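Local coordinates for protein benzoylformate Decarboxylase (Polynucleobacter necessarius, PDB 4K9Q) that probably decarboxylates benzoylformate to benzaldehyde and carbon dioxide, using thiamine diphosphate held through a magnesium ion, at residues T447-E458 with K515-K526. Sequence-based numbering, arbitrary orientation.
Sequences THVIYVVFQNEE and KGTSVIVVPITK. With MG (magnesium ion), chain C; TPP (thiamine diphosphate), chain D.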
loop_
_atom_site.group_PDB
_atom_site.type_symbol
_atom_site.label_atom_id
_atom_site.label_comp_id
_atom_site.label_asym_id
_atom_site.label_seq_id
_atom_site.Cartn_x
_atom_site.Cartn_y
_atom_site.Cartn_z
ATOM N N THR A 447 16.161 30.149 21.165
ATOM C CA THR A 447 14.871 29.931 21.822
ATOM C C THR A 447 15.036 29.827 23.334
ATOM O O THR A 447 16.037 29.282 23.837
ATOM C CB THR A 447 14.155 28.644 21.314
ATOM O OG1 THR A 447 15.026 27.516 21.470
ATOM C CG2 THR A 447 13.778 28.784 19.843
ATOM N N HIS A 448 14.057 30.350 24.064
ATOM C CA HIS A 448 14.096 30.268 25.517
ATOM C C HIS A 448 13.450 28.955 25.946
ATOM O O HIS A 448 12.227 28.859 26.083
ATOM C CB HIS A 448 13.384 31.459 26.150
ATOM C CG HIS A 448 13.698 31.639 27.603
ATOM N ND1 HIS A 448 13.187 32.676 28.352
ATOM C CD2 HIS A 448 14.470 30.910 28.444
ATOM C CE1 HIS A 448 13.629 32.578 29.592
ATOM N NE2 HIS A 448 14.414 31.517 29.674
ATOM N N VAL A 449 14.294 27.942 26.124
ATOM C CA VAL A 449 13.846 26.594 26.438
ATOM C C VAL A 449 14.718 26.068 27.554
ATOM O O VAL A 449 15.942 26.160 27.487
ATOM C CB VAL A 449 13.979 25.650 25.211
ATOM C CG1 VAL A 449 13.581 24.215 25.587
ATOM C CG2 VAL A 449 13.139 26.154 24.036
ATOM N N ILE A 450 14.085 25.509 28.574
ATOM C CA ILE A 450 14.798 25.030 29.744
ATOM C C ILE A 450 14.519 23.550 29.904
ATOM O O ILE A 450 13.391 23.148 30.234
ATOM C CB ILE A 450 14.332 25.770 31.013
ATOM C CG1 ILE A 450 14.545 27.279 30.854
ATOM C CG2 ILE A 450 15.075 25.253 32.249
ATOM C CD1 ILE A 450 13.902 28.093 31.945
ATOM N N TYR A 451 15.533 22.730 29.645
ATOM C CA TYR A 451 15.387 21.292 29.788
ATOM C C TYR A 451 15.797 20.884 31.183
ATOM O O TYR A 451 16.939 21.097 31.580
ATOM C CB TYR A 451 16.264 20.556 28.778
ATOM C CG TYR A 451 15.856 20.778 27.350
ATOM C CD1 TYR A 451 16.636 21.548 26.491
ATOM C CD2 TYR A 451 14.688 20.208 26.854
ATOM C CE1 TYR A 451 16.267 21.744 25.172
ATOM C CE2 TYR A 451 14.302 20.406 25.534
ATOM C CZ TYR A 451 15.096 21.172 24.701
ATOM O OH TYR A 451 14.725 21.361 23.390
ATOM N N VAL A 452 14.862 20.308 31.933
ATOM C CA VAL A 452 15.189 19.740 33.231
ATOM C C VAL A 452 15.192 18.230 33.066
ATOM O O VAL A 452 14.145 17.625 32.796
ATOM C CB VAL A 452 14.186 20.157 34.324
ATOM C CG1 VAL A 452 14.605 19.588 35.678
ATOM C CG2 VAL A 452 14.097 21.682 34.397
ATOM N N VAL A 453 16.367 17.626 33.202
ATOM C CA VAL A 453 16.517 16.194 32.965
ATOM C C VAL A 453 16.542 15.415 34.275
ATOM O O VAL A 453 17.424 15.610 35.115
ATOM C CB VAL A 453 17.802 15.877 32.169
ATOM C CG1 VAL A 453 17.880 14.373 31.857
ATOM C CG2 VAL A 453 17.870 16.692 30.898
ATOM N N PHE A 454 15.565 14.533 34.434
ATOM C CA PHE A 454 15.456 13.685 35.611
ATOM C C PHE A 454 16.308 12.437 35.433
ATOM O O PHE A 454 15.918 11.493 34.743
ATOM C CB PHE A 454 13.981 13.330 35.858
ATOM C CG PHE A 454 13.149 14.510 36.294
ATOM C CD1 PHE A 454 12.852 15.535 35.409
ATOM C CD2 PHE A 454 12.669 14.588 37.589
ATOM C CE1 PHE A 454 12.096 16.631 35.816
ATOM C CE2 PHE A 454 11.901 15.671 38.003
ATOM C CZ PHE A 454 11.617 16.696 37.116
ATOM N N GLN A 455 17.487 12.434 36.043
ATOM C CA GLN A 455 18.442 11.364 35.783
ATOM C C GLN A 455 18.388 10.226 36.809
ATOM O O GLN A 455 18.983 10.316 37.879
ATOM C CB GLN A 455 19.865 11.921 35.650
ATOM C CG GLN A 455 20.868 10.854 35.262
ATOM C CD GLN A 455 22.249 11.403 35.021
ATOM O OE1 GLN A 455 22.850 12.026 35.899
ATOM N NE2 GLN A 455 22.774 11.157 33.837
ATOM N N ASN A 456 17.672 9.150 36.470
ATOM C CA ASN A 456 17.660 7.942 37.302
ATOM C C ASN A 456 18.505 6.802 36.725
ATOM O O ASN A 456 18.518 5.691 37.260
ATOM C CB ASN A 456 16.222 7.473 37.622
ATOM C CG ASN A 456 15.387 7.240 36.372
ATOM O OD1 ASN A 456 15.915 7.241 35.271
ATOM N ND2 ASN A 456 14.083 7.041 36.543
ATOM N N GLU A 457 19.235 7.103 35.650
ATOM C CA GLU A 457 20.118 6.145 34.983
ATOM C C GLU A 457 19.419 4.859 34.565
ATOM O O GLU A 457 20.017 3.785 34.595
ATOM C CB GLU A 457 21.349 5.845 35.854
ATOM C CG GLU A 457 22.076 7.119 36.226
ATOM C CD GLU A 457 23.460 6.876 36.793
ATOM O OE1 GLU A 457 23.572 6.123 37.778
ATOM O OE2 GLU A 457 24.429 7.442 36.246
ATOM N N GLU A 458 18.159 4.977 34.160
ATOM C CA GLU A 458 17.383 3.810 33.749
ATOM C C GLU A 458 16.193 4.208 32.891
ATOM O O GLU A 458 15.783 5.357 32.887
ATOM C CB GLU A 458 16.880 3.058 34.991
ATOM C CG GLU A 458 15.846 3.850 35.808
ATOM C CD GLU A 458 15.608 3.303 37.218
ATOM O OE1 GLU A 458 16.097 2.197 37.538
ATOM O OE2 GLU A 458 14.933 4.008 38.007
ATOM N N LYS A 515 17.687 34.222 28.249
ATOM C CA LYS A 515 16.901 34.040 27.035
ATOM C C LYS A 515 17.690 33.193 26.037
ATOM O O LYS A 515 18.384 33.710 25.150
ATOM C CB LYS A 515 16.523 35.393 26.428
ATOM C CG LYS A 515 15.217 35.391 25.656
ATOM C CD LYS A 515 15.285 34.572 24.365
ATOM C CE LYS A 515 15.918 35.360 23.220
ATOM N NZ LYS A 515 15.572 34.787 21.877
ATOM N N GLY A 516 17.593 31.880 26.200
ATOM C CA GLY A 516 18.364 30.951 25.398
ATOM C C GLY A 516 18.053 29.569 25.927
ATOM O O GLY A 516 17.170 29.419 26.762
ATOM N N THR A 517 18.788 28.574 25.450
ATOM C CA THR A 517 18.499 27.183 25.780
ATOM C C THR A 517 19.442 26.682 26.867
ATOM O O THR A 517 20.662 26.830 26.754
ATOM C CB THR A 517 18.606 26.311 24.515
ATOM O OG1 THR A 517 17.602 26.726 23.585
ATOM C CG2 THR A 517 18.410 24.823 24.835
ATOM N N SER A 518 18.860 26.092 27.910
ATOM C CA SER A 518 19.601 25.586 29.065
ATOM C C SER A 518 19.271 24.116 29.332
ATOM O O SER A 518 18.156 23.663 29.067
ATOM C CB SER A 518 19.248 26.401 30.315
ATOM O OG SER A 518 19.693 27.751 30.227
ATOM N N VAL A 519 20.242 23.387 29.879
ATOM C CA VAL A 519 20.034 22.023 30.348
ATOM C C VAL A 519 20.419 21.933 31.822
ATOM O O VAL A 519 21.534 22.297 32.212
ATOM C CB VAL A 519 20.855 21.011 29.519
ATOM C CG1 VAL A 519 20.706 19.597 30.069
ATOM C CG2 VAL A 519 20.424 21.067 28.065
ATOM N N ILE A 520 19.483 21.468 32.638
ATOM C CA ILE A 520 19.720 21.272 34.062
ATOM C C ILE A 520 19.540 19.794 34.377
ATOM O O ILE A 520 18.442 19.260 34.254
ATOM C CB ILE A 520 18.742 22.112 34.900
ATOM C CG1 ILE A 520 18.878 23.588 34.514
ATOM C CG2 ILE A 520 18.983 21.895 36.396
ATOM C CD1 ILE A 520 17.880 24.515 35.183
ATOM N N VAL A 521 20.622 19.133 34.772
ATOM C CA VAL A 521 20.571 17.700 35.037
ATOM C C VAL A 521 20.381 17.472 36.538
ATOM O O VAL A 521 21.150 17.986 37.358
ATOM C CB VAL A 521 21.856 16.994 34.520
ATOM C CG1 VAL A 521 21.780 15.486 34.756
ATOM C CG2 VAL A 521 22.086 17.319 33.035
ATOM N N VAL A 522 19.342 16.721 36.890
ATOM C CA VAL A 522 19.005 16.453 38.277
ATOM C C VAL A 522 19.067 14.947 38.544
ATOM O O VAL A 522 18.217 14.193 38.069
ATOM C CB VAL A 522 17.587 16.957 38.608
ATOM C CG1 VAL A 522 17.338 16.873 40.122
ATOM C CG2 VAL A 522 17.392 18.380 38.093
ATOM N N PRO A 523 20.090 14.494 39.281
ATOM C CA PRO A 523 20.111 13.079 39.666
ATOM C C PRO A 523 18.981 12.797 40.651
ATOM O O PRO A 523 18.810 13.544 41.621
ATOM C CB PRO A 523 21.465 12.914 40.366
ATOM C CG PRO A 523 22.234 14.151 40.075
ATOM C CD PRO A 523 21.245 15.237 39.806
ATOM N N ILE A 524 18.203 11.747 40.403
ATOM C CA ILE A 524 17.124 11.389 41.305
ATOM C C ILE A 524 17.253 9.936 41.726
ATOM O O ILE A 524 18.031 9.171 41.145
ATOM C CB ILE A 524 15.730 11.632 40.677
ATOM C CG1 ILE A 524 15.581 10.847 39.367
ATOM C CG2 ILE A 524 15.512 13.137 40.454
ATOM C CD1 ILE A 524 14.142 10.752 38.862
ATOM N N THR A 525 16.490 9.566 42.745
ATOM C CA THR A 525 16.416 8.188 43.181
ATOM C C THR A 525 16.055 7.281 42.010
ATOM O O THR A 525 15.324 7.691 41.091
ATOM C CB THR A 525 15.386 8.034 44.306
ATOM O OG1 THR A 525 15.310 6.662 44.710
ATOM C CG2 THR A 525 14.015 8.526 43.843
ATOM N N LYS A 526 16.596 6.064 42.045
ATOM C CA LYS A 526 16.299 5.038 41.055
ATOM C C LYS A 526 15.066 4.251 41.468
ATOM O O LYS A 526 14.531 3.469 40.679
ATOM C CB LYS A 526 17.494 4.096 40.865
ATOM C CG LYS A 526 18.774 4.794 40.412
ATOM C CD LYS A 526 19.949 3.824 40.321
ATOM C CE LYS A 526 20.182 3.314 38.900
ATOM N NZ LYS A 526 19.099 2.430 38.377
HETATM MG MG MG C . 15.151 7.529 33.242
HETATM N "N1'" TPP D . 11.321 3.967 21.560
HETATM C "C2'" TPP D . 10.460 4.980 21.168
HETATM C CM2 TPP D . 10.746 5.786 19.936
HETATM N "N3'" TPP D . 9.315 5.255 21.892
HETATM C "C4'" TPP D . 9.027 4.525 23.018
HETATM N "N4'" TPP D . 7.915 4.785 23.703
HETATM C "C5'" TPP D . 9.906 3.528 23.442
HETATM C "C6'" TPP D . 11.051 3.231 22.703
HETATM C "C7'" TPP D . 9.589 2.724 24.676
HETATM N N3 TPP D . 9.714 3.406 25.957
HETATM C C2 TPP D . 8.650 3.906 26.691
HETATM S S1 TPP D . 9.073 4.582 28.090
HETATM C C5 TPP D . 10.632 4.253 27.821
HETATM C C4 TPP D . 10.884 3.592 26.623
HETATM C CM4 TPP D . 12.240 3.167 26.118
HETATM C C6 TPP D . 11.595 4.662 28.901
HETATM C C7 TPP D . 11.665 6.155 29.177
HETATM O O7 TPP D . 12.789 6.316 30.012
HETATM P PA TPP D . 13.187 7.750 30.623
HETATM O O1A TPP D . 13.018 8.795 29.558
HETATM O O2A TPP D . 14.589 7.720 31.142
HETATM O O3A TPP D . 12.041 8.042 31.712
HETATM P PB TPP D . 11.819 7.341 33.142
HETATM O O1B TPP D . 10.797 6.271 32.932
HETATM O O2B TPP D . 11.292 8.425 34.056
HETATM O O3B TPP D . 13.087 6.734 33.651
HETATM O O HOH W 1 14.187 9.566 33.901
HETATM O O HOH W 2 20.558 8.815 39.959
HETATM O O HOH W 3 13.254 6.975 39.500
#
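With OG1 of Thr-517 set anti to its carbonyl carbon (chi1 -64°) and CG2 anti to the backbone N, the hydroxyl reaches back to Thr-447 while the methyl runs forward to Tyr-451. These residues lie near the start of two neighbouring parallel strands, 449-455 and 517-523, in the six-stranded sheet of the C-terminal thiamine diphosphate-binding domain. OG1 of Thr-517 donates to O of Thr-447 at 3.0 Å, tilted from the carbonyl plane, and its CG2 meets the ring edge of Tyr-451 at CE1, 3.8 Å away. CG1 of Val-449 lies over one face of that ring, toward its rim, and the ring's OH is hydrogen-bonded to O of Leu-404. A valine at Thr-517 would probably leave the Thr-447 carbonyl without this hydroxyl donor, with only a methyl in its place. Further along the strands the backbones are joined by nearly straight hydrogen bonds, such as Ile-520 N to Tyr-451 O at 2.8 Å. CG1 of Val-452 meets CG2 of Val-522 at 3.9 Å on the sheet face that also carries Phe-454; helix 352-361 packs against Phe-454 and Val-522.

Past the end of strand 449-455, residues 456-458 reach the magnesium and the diphosphate. CG of Asn-456 sits between its backbone N and carbonyl carbon (chi1 56°), directing OD1 to magnesium at 2.2 Å while ND2 donates to the diphosphate oxygen O3B. O of Glu-458 also binds the metal, and Asp-429 completes the protein ligands. The Glu-458 carboxylate points instead to lysines: Lys-463, and Lys-526, whose NZ forms a salt bridge with OE1 of Glu-458 at 3.1 Å, the hydrogen bond within it being weak.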